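Side-chain contacts in catechol 2,3-dioxygenase (Pseudomonas sp. KL28, PDB 3HPY), which probably catalyses, with iron as cofactor, the cleavage of the catechol ring by dioxygen to 2-hydroxy-6-oxohexa-2,4-dienoate: residues T246-G249 and V250-G253; L282-T285 and Y286-A290. One frame throughout, in Å; residues are numbered along the deposited sequence.

Contact 1 of 2, residues T246-G249 and V250-G253. With MCT (4-methylcatechol), chain J.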
loop_
_atom_site.group_PDB
_atom_site.type_symbol
_atom_site.label_atom_id
_atom_site.label_comp_id
_atom_site.label_asym_id
_atom_site.label_seq_id
_atom_site.Cartn_x
_atom_site.Cartn_y
_atom_site.Cartn_z
ATOM N N THR C 246 10.266 -8.314 4.700
ATOM C CA THR C 246 11.290 -7.286 4.827
ATOM C C THR C 246 11.848 -6.851 3.472
ATOM O O THR C 246 11.333 -7.238 2.427
ATOM C CB THR C 246 12.440 -7.785 5.747
ATOM O OG1 THR C 246 13.417 -6.748 5.907
ATOM C CG2 THR C 246 13.092 -9.037 5.175
ATOM N N ARG C 247 12.881 -6.014 3.503
ATOM C CA ARG C 247 13.542 -5.532 2.287
ATOM C C ARG C 247 15.011 -5.982 2.218
ATOM O O ARG C 247 15.694 -5.977 3.238
ATOM C CB ARG C 247 13.526 -3.998 2.234
ATOM C CG ARG C 247 14.599 -3.427 1.313
ATOM C CD ARG C 247 14.002 -2.655 0.188
ATOM N NE ARG C 247 13.343 -1.443 0.663
ATOM C CZ ARG C 247 12.695 -0.607 -0.138
ATOM N NH1 ARG C 247 12.629 -0.868 -1.437
ATOM N NH2 ARG C 247 12.115 0.481 0.351
ATOM N N HIS C 248 15.452 -6.356 1.001
ATOM C CA HIS C 248 16.845 -6.721 0.713
ATOM C C HIS C 248 17.522 -5.423 0.321
ATOM O O HIS C 248 16.843 -4.560 -0.242
ATOM C CB HIS C 248 16.982 -7.599 -0.541
ATOM C CG HIS C 248 16.626 -9.096 -0.512
ATOM N ND1 HIS C 248 15.676 -9.612 -1.388
ATOM C CD2 HIS C 248 17.086 -10.110 0.240
ATOM C CE1 HIS C 248 15.596 -10.908 -1.163
ATOM N NE2 HIS C 248 16.432 -11.234 -0.212
ATOM N N GLY C 249 18.821 -5.212 0.547
ATOM C CA GLY C 249 19.441 -3.974 0.068
ATOM C C GLY C 249 19.662 -4.246 -1.413
ATOM O O GLY C 249 19.323 -3.473 -2.322
ATOM N N VAL C 250 20.260 -5.410 -1.607
ATOM C CA VAL C 250 20.532 -5.988 -2.898
ATOM C C VAL C 250 19.176 -5.900 -3.556
ATOM O O VAL C 250 18.192 -6.375 -2.991
ATOM C CB VAL C 250 20.888 -7.456 -2.695
ATOM C CG1 VAL C 250 20.981 -8.189 -4.013
ATOM C CG2 VAL C 250 22.161 -7.543 -1.901
ATOM N N THR C 251 19.123 -5.244 -4.710
ATOM C CA THR C 251 17.894 -5.101 -5.476
ATOM C C THR C 251 16.770 -4.272 -4.852
ATOM O O THR C 251 15.814 -3.933 -5.546
ATOM C CB THR C 251 17.347 -6.497 -5.877
ATOM O OG1 THR C 251 16.666 -7.105 -4.772
ATOM C CG2 THR C 251 18.512 -7.400 -6.290
ATOM N N ARG C 252 16.869 -3.931 -3.570
ATOM C CA ARG C 252 15.814 -3.134 -2.935
ATOM C C ARG C 252 14.478 -3.906 -2.969
ATOM O O ARG C 252 13.428 -3.357 -2.645
ATOM C CB ARG C 252 15.609 -1.797 -3.683
ATOM C CG ARG C 252 16.848 -0.917 -4.025
ATOM C CD ARG C 252 16.369 0.289 -4.883
ATOM N NE ARG C 252 17.349 1.336 -5.206
ATOM C CZ ARG C 252 17.057 2.420 -5.931
ATOM N NH1 ARG C 252 15.823 2.590 -6.403
ATOM N NH2 ARG C 252 17.988 3.340 -6.179
ATOM N N GLY C 253 14.521 -5.172 -3.372
ATOM C CA GLY C 253 13.303 -5.967 -3.458
ATOM C C GLY C 253 12.743 -6.493 -2.147
ATOM O O GLY C 253 13.418 -7.221 -1.416
HETATM C C1 MCT J . 18.894 -11.399 -2.501
HETATM C C2 MCT J . 18.354 -12.692 -2.608
HETATM C C3 MCT J . 17.232 -12.902 -3.442
HETATM O O3 MCT J . 16.712 -14.129 -3.543
HETATM C C4 MCT J . 16.654 -11.829 -4.174
HETATM O O4 MCT J . 15.573 -12.056 -4.972
HETATM C C5 MCT J . 17.204 -10.523 -4.066
HETATM C C6 MCT J . 18.328 -10.320 -3.226
HETATM C C MCT J . 20.077 -11.164 -1.616
#
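Part of the 4-methylcatechol pocket is a tight turn following strand 246-247, in which Arg-247 and His-248 fold back on Arg-252 and Gly-253. The long chain of Arg-247 bends at chi2 (118°) and chi3, bringing its guanidinium round to the turn. NH1 then gives a nearly straight bond to Arg-252 O at 2.9 Å, lying in the carbonyl plane on a lone pair, with the oxygen close to the guanidinium plane. Gly-253 O accepts a hydrogen bond from the backbone N of His-248 at 3.3 Å, and His-248 ND1 adds a weak bond to the same oxygen. Inside the turn, Arg-252 N bonds to Gly-249 O at 2.8 Å.

The flat ring of His-248 suits the flat ring of the bound 4-methylcatechol. One of its faces lies against the ligand, whose C6 sits 3.3 Å above the plane, over the ring centre. Val-250 CG1 presses on that same C6 at 3.5 Å, while Thr-251 OG1 stands 3.5 Å from C5 of the catechol. Tyr-257 OH binds both His-248 NE2 and the ligand. The arginine ends are paired to other chains, Arg-247 to Asp-232 of the third subunit and Arg-252 to Asp-49 of the second. The turn leads into strand 254-259, antiparallel to 246-247, with Trp-193 of strand 189-195 against Val-250 and Thr-251, and Gly-292 of helix 289-293 bonded to its backbone.

Contact 2 of 2, residues L282-T285 and Y286-A290; sequences LSWT and YDNFA
Thr-285 and Asn-288 cross at an angle where the chain leaves strand 282-284 and turns into helix 289-293. The hydroxyl of Thr-285 does the touching: OG1 lies 3.1 Å from Asn-288 CB. Its chi1 of 57° sets OG1 between the backbone N and the carbonyl carbon, so that it faces the turn and can receive a long, weak bond from Asn-288 N at 3.5 Å. The same N-H also bonds weakly to Thr-285 O at 3.2 Å. Asp-287 lies side by side with Thr-285, both pointing the same way, and its OD2 comes within 3.4 Å of OG1.

Asn-288 meets Trp-284 differently. Its OD1 approaches the rim of the indole near the ring plane, 3.7 Å from CZ3, and the amide and ring planes are only 22° apart, so the amide oxygen faces ring carbons edge-on. Farther round the indole, NE1 bonds weakly to Glu-179, while Asn-288 OD1 has a weak bond to Gln-291.

A type I turn from Tyr-286 to Phe-289, closed by Phe-289 N to Tyr-286 O at 3.0 Å, leads the chain into helix 289-293. With chi1 at 177°, Phe-289 CG stands opposite the backbone N, which carries the ring away from Thr-285 to Val-181 and Met-190, about 5 Å from the bound 4-methylcatechol at nearest side-chain approach. Small polar groups suit this junction: the Thr-285 hydroxyl and carbonyl share the Asn-288 N-H weakly, the side-chain amide makes no capping bond, and the slightly positive C-H rim of the indole is a suitable neighbour for its oxygen.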
loop_
_atom_site.group_PDB
_atom_site.type_symbol
_atom_site.label_atom_id
_atom_site.label_comp_id
_atom_site.label_asym_id
_atom_site.label_seq_id
_atom_site.Cartn_x
_atom_site.Cartn_y
_atom_site.Cartn_z
ATOM N N LEU C 282 26.184 -2.593 -9.268
ATOM C CA LEU C 282 26.323 -2.033 -7.924
ATOM C C LEU C 282 27.069 -3.069 -7.089
ATOM O O LEU C 282 26.962 -4.267 -7.348
ATOM C CB LEU C 282 24.948 -1.770 -7.305
ATOM C CG LEU C 282 24.026 -0.850 -8.109
ATOM C CD1 LEU C 282 22.672 -0.734 -7.411
ATOM C CD2 LEU C 282 24.680 0.513 -8.256
ATOM N N SER C 283 27.813 -2.625 -6.088
ATOM C CA SER C 283 28.560 -3.569 -5.266
ATOM C C SER C 283 28.293 -3.430 -3.770
ATOM O O SER C 283 28.040 -2.332 -3.266
ATOM C CB SER C 283 30.061 -3.402 -5.516
ATOM O OG SER C 283 30.374 -3.598 -6.882
ATOM N N TRP C 284 28.352 -4.555 -3.070
ATOM C CA TRP C 284 28.167 -4.574 -1.632
ATOM C C TRP C 284 29.408 -5.202 -1.008
ATOM O O TRP C 284 29.910 -6.206 -1.506
ATOM C CB TRP C 284 26.924 -5.384 -1.254
ATOM C CG TRP C 284 25.638 -4.700 -1.606
ATOM C CD1 TRP C 284 25.090 -4.570 -2.851
ATOM C CD2 TRP C 284 24.770 -3.996 -0.710
ATOM N NE1 TRP C 284 23.938 -3.824 -2.786
ATOM C CE2 TRP C 284 23.717 -3.459 -1.485
ATOM C CE3 TRP C 284 24.780 -3.764 0.674
ATOM C CZ2 TRP C 284 22.681 -2.702 -0.921
ATOM C CZ3 TRP C 284 23.747 -3.008 1.236
ATOM C CH2 TRP C 284 22.712 -2.487 0.434
ATOM N N THR C 285 29.916 -4.595 0.060
ATOM C CA THR C 285 31.092 -5.121 0.747
ATOM C C THR C 285 30.682 -6.351 1.552
ATOM O O THR C 285 29.535 -6.455 1.989
ATOM C CB THR C 285 31.680 -4.085 1.704
ATOM O OG1 THR C 285 30.675 -3.684 2.642
ATOM C CG2 THR C 285 32.157 -2.869 0.939
ATOM N N TYR C 286 31.614 -7.280 1.749
ATOM C CA TYR C 286 31.323 -8.503 2.497
ATOM C C TYR C 286 30.874 -8.231 3.930
ATOM O O TYR C 286 29.898 -8.819 4.404
ATOM C CB TYR C 286 32.555 -9.419 2.540
ATOM C CG TYR C 286 32.341 -10.716 3.309
ATOM C CD1 TYR C 286 31.659 -11.790 2.734
ATOM C CD2 TYR C 286 32.820 -10.867 4.614
ATOM C CE1 TYR C 286 31.462 -12.983 3.434
ATOM C CE2 TYR C 286 32.626 -12.054 5.324
ATOM C CZ TYR C 286 31.949 -13.106 4.728
ATOM O OH TYR C 286 31.760 -14.284 5.420
ATOM N N ASP C 287 31.591 -7.347 4.618
ATOM C CA ASP C 287 31.277 -7.037 6.005
ATOM C C ASP C 287 29.873 -6.468 6.148
ATOM O O ASP C 287 29.204 -6.689 7.159
ATOM C CB ASP C 287 32.317 -6.061 6.576
ATOM C CG ASP C 287 32.028 -4.614 6.226
ATOM O OD1 ASP C 287 31.129 -4.017 6.857
ATOM O OD2 ASP C 287 32.700 -4.073 5.323
ATOM N N ASN C 288 29.415 -5.764 5.119
ATOM C CA ASN C 288 28.091 -5.152 5.144
ATOM C C ASN C 288 27.019 -6.010 4.478
ATOM O O ASN C 288 25.932 -5.535 4.163
ATOM C CB ASN C 288 28.156 -3.787 4.460
ATOM C CG ASN C 288 27.020 -2.878 4.866
ATOM O OD1 ASN C 288 26.007 -2.776 4.173
ATOM N ND2 ASN C 288 27.178 -2.216 6.007
ATOM N N PHE C 289 27.301 -7.285 4.294
ATOM C CA PHE C 289 26.347 -8.138 3.623
ATOM C C PHE C 289 25.008 -8.405 4.406
ATOM O O PHE C 289 23.990 -8.723 3.781
ATOM C CB PHE C 289 27.140 -9.380 3.170
ATOM C CG PHE C 289 26.335 -10.445 2.505
ATOM C CD1 PHE C 289 25.681 -10.246 1.265
ATOM C CD2 PHE C 289 26.168 -11.654 3.170
ATOM C CE1 PHE C 289 24.879 -11.280 0.688
ATOM C CE2 PHE C 289 25.387 -12.688 2.629
ATOM C CZ PHE C 289 24.719 -12.503 1.388
ATOM N N ALA C 290 24.989 -8.206 5.738
ATOM C CA ALA C 290 23.763 -8.367 6.572
ATOM C C ALA C 290 22.691 -7.351 6.131
ATOM O O ALA C 290 21.493 -7.647 6.111
ATOM C CB ALA C 290 24.087 -8.138 8.066
#

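Contact 1 is wholly buried beside the bound 4-methylcatechol, whereas contact 2 lies at the surface, with Trp-284 its buried member. They meet through that indole: Trp-284 CZ2 packs 3.4 Å from Gly-249 C, where the absence of a side chain suits so close an approach. Both reach the same C-terminal sheet, contact 1 between strands 246-247 and 254-259, contact 2 at the end of strand 282-284, and helix 289-293, which contact 2 begins, comes back to the turn of contact 1. Contact 1 has mostly firmer bonds, with its arginines paired across subunit interfaces; contact 2 relies on weak bonds at an outer turn. Each also touches the second subunit.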